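Local structure of Ctr9 protein (Myceliophthora thermophila, 6AF0) at residues L850-A864 with G886-S900. The protein probably binds the RNA polymerase II complex and contains tetratricopeptide repeats. Sequence-based numbering, arbitrary orientation.
Sequences LHFKFNVAFVQIQIA and GLEEAIKILDEIAAS
Ala857 and Ala890 mark the closest approach of two antiparallel helices, 850-864 and 886-899, whose axes come within 8.4 Å at a crossing angle of -141°. Here Ala857 CA is 4.3 Å from Ala890 CA, because a methyl is all that either residue puts between the backbones. Toward Leu850 and Ser900 the helices diverge, and larger side chains fill the widening gap. Packing is knobs-into-holes. Ile893 enters a hole formed by Lys853, Val856, Ala857 and Gln860, and its two branches part company: CG2 lies 3.6 Å from Lys853 CB, beside the aliphatic stem of the lysine, whereas CD1 meets Val856 CG2 at 3.5 Å. A long aliphatic chain with a charged end suits Lys853, since its stem covers the isoleucine while NZ makes a long salt bridge with Glu896 OE1 (4.0 Å). Ile897, with CG1 anti to its carbonyl carbon (chi1 -65°), lays CD1 against the backbone of Leu850 and Phe854. In the opposite sense, Gln860 is the knob, sitting among Gly886, Glu889, Ala890 and Ile893; its long, flat-ended chain suits the hole by contact alone, the amide lying against the Gly886 backbone without good hydrogen-bond geometry to Gly886 O or Ala890 N. With an alanine here, that hole would probably stay unfilled and the Gly886 backbone lose its cover. Beside the alanine pair, Ile861 and Leu894 meet tip to tip, CD1 to CD2 at 4.1 Å, and Leu887 CD1 reaches Ile861 CG1. The contact joins helices 850-869 and 877-899 near the C-terminal end of this helical-repeat piece of a longer protein. Helix 829-845 packs on Val856 and Gln860; helix 907-934 covers Leu887 and Leu894, while Asn855 hydrogen-bonds the backbone of another protein's chain.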
ATOM      1  N   LEU A 850     -52.036  22.495 -36.909  1.00106.11           N
ATOM      2  CA  LEU A 850     -53.466  22.483 -36.684  1.00117.64           C
ATOM      3  C   LEU A 850     -53.819  22.257 -35.238  1.00115.58           C
ATOM      4  O   LEU A 850     -54.634  22.976 -34.667  1.00123.38           O
ATOM      5  CB  LEU A 850     -54.132  21.393 -37.524  1.00123.28           C
ATOM      6  CG  LEU A 850     -55.521  21.740 -38.062  1.00127.84           C
ATOM      7  CD1 LEU A 850     -55.504  23.026 -38.879  1.00120.93           C
ATOM      8  CD2 LEU A 850     -56.020  20.597 -38.924  1.00129.21           C
ATOM      9  N   HIS A 851     -53.215  21.244 -34.655  1.00110.50           N
ATOM     10  CA  HIS A 851     -53.586  20.843 -33.314  1.00105.08           C
ATOM     11  C   HIS A 851     -53.181  21.893 -32.321  1.00 96.45           C
ATOM     12  O   HIS A 851     -53.911  22.142 -31.367  1.00120.26           O
ATOM     13  CB  HIS A 851     -52.951  19.518 -32.923  1.00116.31           C
ATOM     14  CG  HIS A 851     -51.696  19.226 -33.668  1.00127.31           C
ATOM     15  ND1 HIS A 851     -50.449  19.377 -33.115  1.00131.47           N
ATOM     16  CD2 HIS A 851     -51.498  18.827 -34.943  1.00129.54           C
ATOM     17  CE1 HIS A 851     -49.530  19.078 -34.016  1.00136.75           C
ATOM     18  NE2 HIS A 851     -50.143  18.740 -35.134  1.00138.28           N
ATOM     19  N   PHE A 852     -52.041  22.531 -32.522  1.00 84.12           N
ATOM     20  CA  PHE A 852     -51.535  23.395 -31.460  1.00 96.22           C
ATOM     21  C   PHE A 852     -52.544  24.509 -31.252  1.00102.23           C
ATOM     22  O   PHE A 852     -52.773  24.960 -30.123  1.00 94.59           O
ATOM     23  CB  PHE A 852     -50.169  23.952 -31.813  1.00 99.28           C
ATOM     24  CG  PHE A 852     -49.096  22.917 -31.810  1.00103.48           C
ATOM     25  CD1 PHE A 852     -49.408  21.597 -32.013  1.00106.92           C
ATOM     26  CD2 PHE A 852     -47.778  23.253 -31.607  1.00101.97           C
ATOM     27  CE1 PHE A 852     -48.427  20.625 -32.007  1.00103.49           C
ATOM     28  CE2 PHE A 852     -46.801  22.282 -31.607  1.00 98.74           C
ATOM     29  CZ  PHE A 852     -47.124  20.967 -31.810  1.00101.15           C
ATOM     30  N   LYS A 853     -53.139  24.924 -32.371  1.00101.79           N
ATOM     31  CA  LYS A 853     -54.242  25.866 -32.397  1.00100.64           C
ATOM     32  C   LYS A 853     -55.478  25.321 -31.677  1.00 93.01           C
ATOM     33  O   LYS A 853     -56.071  26.008 -30.842  1.00 88.29           O
ATOM     34  CB  LYS A 853     -54.588  26.225 -33.846  1.00111.09           C
ATOM     35  CG  LYS A 853     -53.676  27.278 -34.474  1.00118.69           C
ATOM     36  CD  LYS A 853     -54.454  28.130 -35.476  1.00123.47           C
ATOM     37  CE  LYS A 853     -53.604  28.587 -36.654  1.00129.05           C
ATOM     38  NZ  LYS A 853     -54.324  28.362 -37.941  1.00127.61           N
ATOM     39  N   PHE A 854     -55.873  24.095 -32.006  1.00 86.27           N
ATOM     40  CA  PHE A 854     -56.930  23.418 -31.247  1.00 78.85           C
ATOM     41  C   PHE A 854     -56.667  23.480 -29.749  1.00 78.60           C
ATOM     42  O   PHE A 854     -57.565  23.757 -28.976  1.00 83.41           O
ATOM     43  CB  PHE A 854     -57.064  21.961 -31.642  1.00 77.80           C
ATOM     44  CG  PHE A 854     -58.173  21.252 -30.929  1.00 81.07           C
ATOM     45  CD1 PHE A 854     -59.395  21.052 -31.544  1.00 82.23           C
ATOM     46  CD2 PHE A 854     -58.003  20.786 -29.636  1.00 83.13           C
ATOM     47  CE1 PHE A 854     -60.421  20.387 -30.889  1.00 81.46           C
ATOM     48  CE2 PHE A 854     -59.032  20.128 -28.974  1.00 79.19           C
ATOM     49  CZ  PHE A 854     -60.242  19.931 -29.599  1.00 78.24           C
ATOM     50  N   ASN A 855     -55.439  23.226 -29.326  1.00 78.26           N
ATOM     51  CA  ASN A 855     -55.151  23.250 -27.899  1.00 77.67           C
ATOM     52  C   ASN A 855     -55.389  24.594 -27.235  1.00 74.66           C
ATOM     53  O   ASN A 855     -55.975  24.623 -26.170  1.00 75.39           O
ATOM     54  CB  ASN A 855     -53.730  22.775 -27.605  1.00 80.23           C
ATOM     55  CG  ASN A 855     -53.546  21.317 -27.892  1.00 74.67           C
ATOM     56  OD1 ASN A 855     -54.478  20.650 -28.346  1.00 79.11           O
ATOM     57  ND2 ASN A 855     -52.343  20.817 -27.659  1.00 73.13           N
ATOM     58  N   VAL A 856     -54.932  25.697 -27.832  1.00 75.83           N
ATOM     59  CA  VAL A 856     -55.150  27.011 -27.192  1.00 79.64           C
ATOM     60  C   VAL A 856     -56.640  27.212 -27.093  1.00 72.19           C
ATOM     61  O   VAL A 856     -57.140  27.691 -26.092  1.00 64.54           O
ATOM     62  CB  VAL A 856     -54.536  28.254 -27.906  1.00 81.12           C
ATOM     63  CG1 VAL A 856     -53.030  28.364 -27.649  1.00 82.26           C
ATOM     64  CG2 VAL A 856     -54.848  28.253 -29.389  1.00 80.92           C
ATOM     65  N   ALA A 857     -57.344  26.791 -28.127  1.00 68.77           N
ATOM     66  CA  ALA A 857     -58.792  26.921 -28.175  1.00 69.17           C
ATOM     67  C   ALA A 857     -59.476  26.116 -27.057  1.00 78.01           C
ATOM     68  O   ALA A 857     -60.187  26.700 -26.218  1.00 77.34           O
ATOM     69  CB  ALA A 857     -59.294  26.463 -29.523  1.00 68.89           C
ATOM     70  N   PHE A 858     -59.244  24.792 -27.045  1.00 70.96           N
ATOM     71  CA  PHE A 858     -59.738  23.891 -25.996  1.00 62.70           C
ATOM     72  C   PHE A 858     -59.493  24.491 -24.608  1.00 60.95           C
ATOM     73  O   PHE A 858     -60.419  24.732 -23.841  1.00 58.07           O
ATOM     74  CB  PHE A 858     -59.033  22.534 -26.107  1.00 66.98           C
ATOM     75  CG  PHE A 858     -59.615  21.461 -25.231  1.00 66.54           C
ATOM     76  CD1 PHE A 858     -60.671  20.676 -25.670  1.00 69.63           C
ATOM     77  CD2 PHE A 858     -59.104  21.234 -23.968  1.00 68.85           C
ATOM     78  CE1 PHE A 858     -61.211  19.686 -24.857  1.00 69.80           C
ATOM     79  CE2 PHE A 858     -59.645  20.259 -23.145  1.00 71.51           C
ATOM     80  CZ  PHE A 858     -60.698  19.479 -23.593  1.00 70.92           C
ATOM     81  N   VAL A 859     -58.245  24.778 -24.292  1.00 59.63           N
ATOM     82  CA  VAL A 859     -57.948  25.335 -22.990  1.00 63.58           C
ATOM     83  C   VAL A 859     -58.812  26.579 -22.715  1.00 70.96           C
ATOM     84  O   VAL A 859     -59.306  26.758 -21.612  1.00 78.75           O
ATOM     85  CB  VAL A 859     -56.451  25.653 -22.813  1.00 67.33           C
ATOM     86  CG1 VAL A 859     -56.199  26.331 -21.463  1.00 67.52           C
ATOM     87  CG2 VAL A 859     -55.613  24.385 -22.911  1.00 68.52           C
ATOM     88  N   GLN A 860     -59.003  27.441 -23.710  1.00 76.82           N
ATOM     89  CA  GLN A 860     -59.755  28.690 -23.487  1.00 79.05           C
ATOM     90  C   GLN A 860     -61.195  28.388 -23.144  1.00 74.10           C
ATOM     91  O   GLN A 860     -61.794  29.036 -22.286  1.00 68.67           O
ATOM     92  CB  GLN A 860     -59.698  29.615 -24.712  1.00 80.69           C
ATOM     93  CG  GLN A 860     -58.362  30.333 -24.853  1.00 81.85           C
ATOM     94  CD  GLN A 860     -58.224  31.070 -26.170  1.00 79.84           C
ATOM     95  OE1 GLN A 860     -58.693  30.611 -27.223  1.00 79.40           O
ATOM     96  NE2 GLN A 860     -57.568  32.218 -26.121  1.00 82.96           N
ATOM     97  N   ILE A 861     -61.738  27.392 -23.829  1.00 69.58           N
ATOM     98  CA  ILE A 861     -63.094  26.922 -23.559  1.00 63.27           C
ATOM     99  C   ILE A 861     -63.183  26.325 -22.154  1.00 63.69           C
ATOM    100  O   ILE A 861     -64.174  26.509 -21.463  1.00 61.08           O
ATOM    101  CB  ILE A 861     -63.532  25.897 -24.609  1.00 58.18           C
ATOM    102  CG1 ILE A 861     -63.508  26.550 -25.987  1.00 66.45           C
ATOM    103  CG2 ILE A 861     -64.930  25.405 -24.351  1.00 56.78           C
ATOM    104  CD1 ILE A 861     -63.876  25.620 -27.127  1.00 76.86           C
ATOM    105  N   GLN A 862     -62.145  25.625 -21.718  1.00 66.05           N
ATOM    106  CA  GLN A 862     -62.151  25.066 -20.364  1.00 66.87           C
ATOM    107  C   GLN A 862     -62.119  26.154 -19.303  1.00 63.70           C
ATOM    108  O   GLN A 862     -62.855  26.085 -18.342  1.00 62.58           O
ATOM    109  CB  GLN A 862     -61.008  24.073 -20.166  1.00 64.99           C
ATOM    110  CG  GLN A 862     -61.106  22.886 -21.121  1.00 71.24           C
ATOM    111  CD  GLN A 862     -62.388  22.097 -20.953  1.00 69.27           C
ATOM    112  OE1 GLN A 862     -62.663  21.600 -19.868  1.00 70.18           O
ATOM    113  NE2 GLN A 862     -63.176  21.977 -22.027  1.00 67.11           N
ATOM    114  N   ILE A 863     -61.283  27.161 -19.500  1.00 66.57           N
ATOM    115  CA  ILE A 863     -61.197  28.280 -18.565  1.00 73.03           C
ATOM    116  C   ILE A 863     -62.565  28.970 -18.492  1.00 67.66           C
ATOM    117  O   ILE A 863     -63.054  29.330 -17.429  1.00 66.67           O
ATOM    118  CB  ILE A 863     -60.128  29.324 -18.987  1.00 79.88           C
ATOM    119  CG1 ILE A 863     -58.779  28.638 -19.203  1.00 92.63           C
ATOM    120  CG2 ILE A 863     -59.985  30.411 -17.925  1.00 75.77           C
ATOM    121  CD1 ILE A 863     -57.576  29.560 -19.295  1.00 95.23           C
ATOM    122  N   ALA A 864     -63.175  29.152 -19.646  1.00 62.76           N
ATOM    123  CA  ALA A 864     -64.519  29.673 -19.720  1.00 58.65           C
ATOM    124  C   ALA A 864     -65.498  28.847 -18.872  1.00 68.18           C
ATOM    125  O   ALA A 864     -66.307  29.380 -18.110  1.00 68.09           O
ATOM    126  CB  ALA A 864     -64.967  29.663 -21.164  1.00 57.08           C
ATOM    127  N   GLY A 886     -60.750  35.405 -24.398  1.00 93.02           N
ATOM    128  CA  GLY A 886     -60.211  34.091 -24.779  1.00 86.93           C
ATOM    129  C   GLY A 886     -61.231  33.226 -25.501  1.00 82.12           C
ATOM    130  O   GLY A 886     -60.918  32.567 -26.484  1.00 83.83           O
ATOM    131  N   LEU A 887     -62.468  33.239 -25.028  1.00 84.86           N
ATOM    132  CA  LEU A 887     -63.513  32.451 -25.654  1.00 78.55           C
ATOM    133  C   LEU A 887     -63.776  32.914 -27.065  1.00 83.02           C
ATOM    134  O   LEU A 887     -64.044  32.103 -27.934  1.00 93.51           O
ATOM    135  CB  LEU A 887     -64.804  32.495 -24.852  1.00 77.14           C
ATOM    136  CG  LEU A 887     -65.918  31.604 -25.421  1.00 81.64           C
ATOM    137  CD1 LEU A 887     -65.498  30.145 -25.440  1.00 85.72           C
ATOM    138  CD2 LEU A 887     -67.210  31.732 -24.628  1.00 83.77           C
ATOM    139  N   GLU A 888     -63.722  34.219 -27.301  1.00 85.92           N
ATOM    140  CA  GLU A 888     -63.941  34.714 -28.651  1.00 84.53           C
ATOM    141  C   GLU A 888     -62.834  34.172 -29.517  1.00 81.99           C
ATOM    142  O   GLU A 888     -63.080  33.582 -30.557  1.00 78.54           O
ATOM    143  CB  GLU A 888     -64.002  36.243 -28.704  1.00 83.68           C
ATOM    144  CG  GLU A 888     -65.302  36.858 -28.159  1.00 91.01           C
ATOM    145  CD  GLU A 888     -66.594  36.086 -28.503  1.00 94.29           C
ATOM    146  OE1 GLU A 888     -66.902  35.867 -29.703  1.00 97.06           O
ATOM    147  OE2 GLU A 888     -67.328  35.712 -27.555  1.00 79.84           O
ATOM    148  N   GLU A 889     -61.610  34.326 -29.038  1.00 85.36           N
ATOM    149  CA  GLU A 889     -60.446  33.879 -29.778  1.00 86.82           C
ATOM    150  C   GLU A 889     -60.710  32.449 -30.192  1.00 82.02           C
ATOM    151  O   GLU A 889     -60.633  32.133 -31.372  1.00 82.38           O
ATOM    152  CB  GLU A 889     -59.178  34.005 -28.917  1.00 95.21           C
ATOM    153  CG  GLU A 889     -57.840  34.013 -29.667  1.00101.61           C
ATOM    154  CD  GLU A 889     -56.693  34.572 -28.812  1.00108.15           C
ATOM    155  OE1 GLU A 889     -56.945  35.395 -27.883  1.00 97.78           O
ATOM    156  OE2 GLU A 889     -55.528  34.190 -29.064  1.00103.78           O
ATOM    157  N   ALA A 890     -61.085  31.623 -29.213  1.00 80.83           N
ATOM    158  CA  ALA A 890     -61.320  30.189 -29.398  1.00 72.63           C
ATOM    159  C   ALA A 890     -62.322  29.911 -30.492  1.00 72.16           C
ATOM    160  O   ALA A 890     -62.047  29.139 -31.396  1.00 80.05           O
ATOM    161  CB  ALA A 890     -61.802  29.572 -28.108  1.00 73.64           C
ATOM    162  N   ILE A 891     -63.480  30.555 -30.431  1.00 78.06           N
ATOM    163  CA  ILE A 891     -64.507  30.353 -31.475  1.00 87.01           C
ATOM    164  C   ILE A 891     -63.904  30.582 -32.875  1.00 91.19           C
ATOM    165  O   ILE A 891     -64.171  29.812 -33.799  1.00 86.96           O
ATOM    166  CB  ILE A 891     -65.797  31.207 -31.272  1.00 87.54           C
ATOM    167  CG1 ILE A 891     -65.519  32.708 -31.392  1.00 96.42           C
ATOM    168  CG2 ILE A 891     -66.457  30.926 -29.927  1.00 83.69           C
ATOM    169  CD1 ILE A 891     -65.901  33.313 -32.729  1.00102.11           C
ATOM    170  N   LYS A 892     -63.065  31.614 -33.012  1.00 95.75           N
ATOM    171  CA  LYS A 892     -62.416  31.941 -34.292  1.00 96.13           C
ATOM    172  C   LYS A 892     -61.562  30.795 -34.776  1.00 90.86           C
ATOM    173  O   LYS A 892     -61.696  30.342 -35.914  1.00100.03           O
ATOM    174  CB  LYS A 892     -61.532  33.178 -34.162  1.00 97.13           C
ATOM    175  CG  LYS A 892     -62.306  34.464 -33.934  1.00103.74           C
ATOM    176  CD  LYS A 892     -61.369  35.632 -33.685  1.00107.56           C
ATOM    177  CE  LYS A 892     -62.132  36.935 -33.546  1.00105.47           C
ATOM    178  NZ  LYS A 892     -61.180  38.068 -33.417  1.00115.73           N
ATOM    179  N   ILE A 893     -60.692  30.331 -33.888  1.00 86.71           N
ATOM    180  CA  ILE A 893     -59.727  29.283 -34.210  1.00 82.40           C
ATOM    181  C   ILE A 893     -60.443  28.000 -34.597  1.00 86.48           C
ATOM    182  O   ILE A 893     -60.142  27.401 -35.618  1.00 91.50           O
ATOM    183  CB  ILE A 893     -58.775  28.955 -33.046  1.00 79.23           C
ATOM    184  CG1 ILE A 893     -58.221  30.224 -32.386  1.00 78.53           C
ATOM    185  CG2 ILE A 893     -57.632  28.112 -33.566  1.00 87.10           C
ATOM    186  CD1 ILE A 893     -57.215  29.980 -31.276  1.00 74.12           C
ATOM    187  N   LEU A 894     -61.393  27.582 -33.774  1.00 90.71           N
ATOM    188  CA  LEU A 894     -62.192  26.399 -34.086  1.00101.18           C
ATOM    189  C   LEU A 894     -62.878  26.511 -35.432  1.00 97.59           C
ATOM    190  O   LEU A 894     -62.989  25.527 -36.158  1.00 96.59           O
ATOM    191  CB  LEU A 894     -63.286  26.173 -33.043  1.00113.09           C
ATOM    192  CG  LEU A 894     -62.956  25.333 -31.813  1.00119.37           C
ATOM    193  CD1 LEU A 894     -62.117  26.140 -30.858  1.00122.07           C
ATOM    194  CD2 LEU A 894     -64.231  24.901 -31.113  1.00128.59           C
ATOM    195  N   ASP A 895     -63.390  27.701 -35.730  1.00106.78           N
ATOM    196  CA  ASP A 895     -64.167  27.904 -36.951  1.00106.53           C
ATOM    197  C   ASP A 895     -63.264  27.723 -38.149  1.00 99.83           C
ATOM    198  O   ASP A 895     -63.616  27.013 -39.090  1.00 93.34           O
ATOM    199  CB  ASP A 895     -64.852  29.276 -36.972  1.00104.65           C
ATOM    200  CG  ASP A 895     -66.199  29.276 -36.259  1.00101.33           C
ATOM    201  OD1 ASP A 895     -66.721  28.193 -35.908  1.00105.20           O
ATOM    202  OD2 ASP A 895     -66.742  30.376 -36.061  1.00 98.65           O
ATOM    203  N   GLU A 896     -62.086  28.335 -38.097  1.00104.43           N
ATOM    204  CA  GLU A 896     -61.103  28.150 -39.179  1.00113.06           C
ATOM    205  C   GLU A 896     -60.749  26.669 -39.385  1.00105.06           C
ATOM    206  O   GLU A 896     -60.704  26.191 -40.517  1.00 97.76           O
ATOM    207  CB  GLU A 896     -59.836  29.011 -38.981  1.00107.71           C
ATOM    208  CG  GLU A 896     -59.722  30.125 -40.022  1.00120.67           C
ATOM    209  CD  GLU A 896     -58.392  30.872 -39.998  1.00128.36           C
ATOM    210  OE1 GLU A 896     -57.380  30.290 -39.559  1.00137.14           O
ATOM    211  OE2 GLU A 896     -58.349  32.047 -40.432  1.00121.39           O
ATOM    212  N   ILE A 897     -60.538  25.955 -38.282  1.00102.31           N
ATOM    213  CA  ILE A 897     -60.193  24.530 -38.317  1.00 95.59           C
ATOM    214  C   ILE A 897     -61.260  23.706 -39.019  1.00 95.54           C
ATOM    215  O   ILE A 897     -60.948  22.763 -39.740  1.00 99.40           O
ATOM    216  CB  ILE A 897     -59.988  23.957 -36.904  1.00 96.04           C
ATOM    217  CG1 ILE A 897     -58.767  24.615 -36.234  1.00 98.74           C
ATOM    218  CG2 ILE A 897     -59.844  22.441 -36.974  1.00101.05           C
ATOM    219  CD1 ILE A 897     -58.342  23.976 -34.926  1.00111.12           C
ATOM    220  N   ALA A 898     -62.518  24.056 -38.783  1.00105.29           N
ATOM    221  CA  ALA A 898     -63.650  23.413 -39.454  1.00117.64           C
ATOM    222  C   ALA A 898     -63.464  23.429 -40.965  1.00121.84           C
ATOM    223  O   ALA A 898     -63.635  22.404 -41.625  1.00113.16           O
ATOM    224  CB  ALA A 898     -64.951  24.118 -39.091  1.00124.83           C
ATOM    225  N   ALA A 899     -63.130  24.611 -41.486  1.00127.60           N
ATOM    226  CA  ALA A 899     -62.876  24.832 -42.916  1.00129.80           C
ATOM    227  C   ALA A 899     -61.583  24.170 -43.391  1.00124.00           C
ATOM    228  O   ALA A 899     -61.445  23.832 -44.567  1.00117.16           O
ATOM    229  CB  ALA A 899     -62.821  26.327 -43.212  1.00132.05           C
ATOM    230  N   SER A 900     -60.633  24.019 -42.474  1.00125.23           N
ATOM    231  CA  SER A 900     -59.327  23.452 -42.792  1.00115.68           C
ATOM    232  C   SER A 900     -59.401  21.971 -43.127  1.00115.71           C
ATOM    233  O   SER A 900     -60.130  21.218 -42.476  1.00111.31           O
ATOM    234  CB  SER A 900     -58.348  23.668 -41.639  1.00109.80           C
ATOM    235  OG  SER A 900     -57.905  25.020 -41.620  1.00103.44           O
TER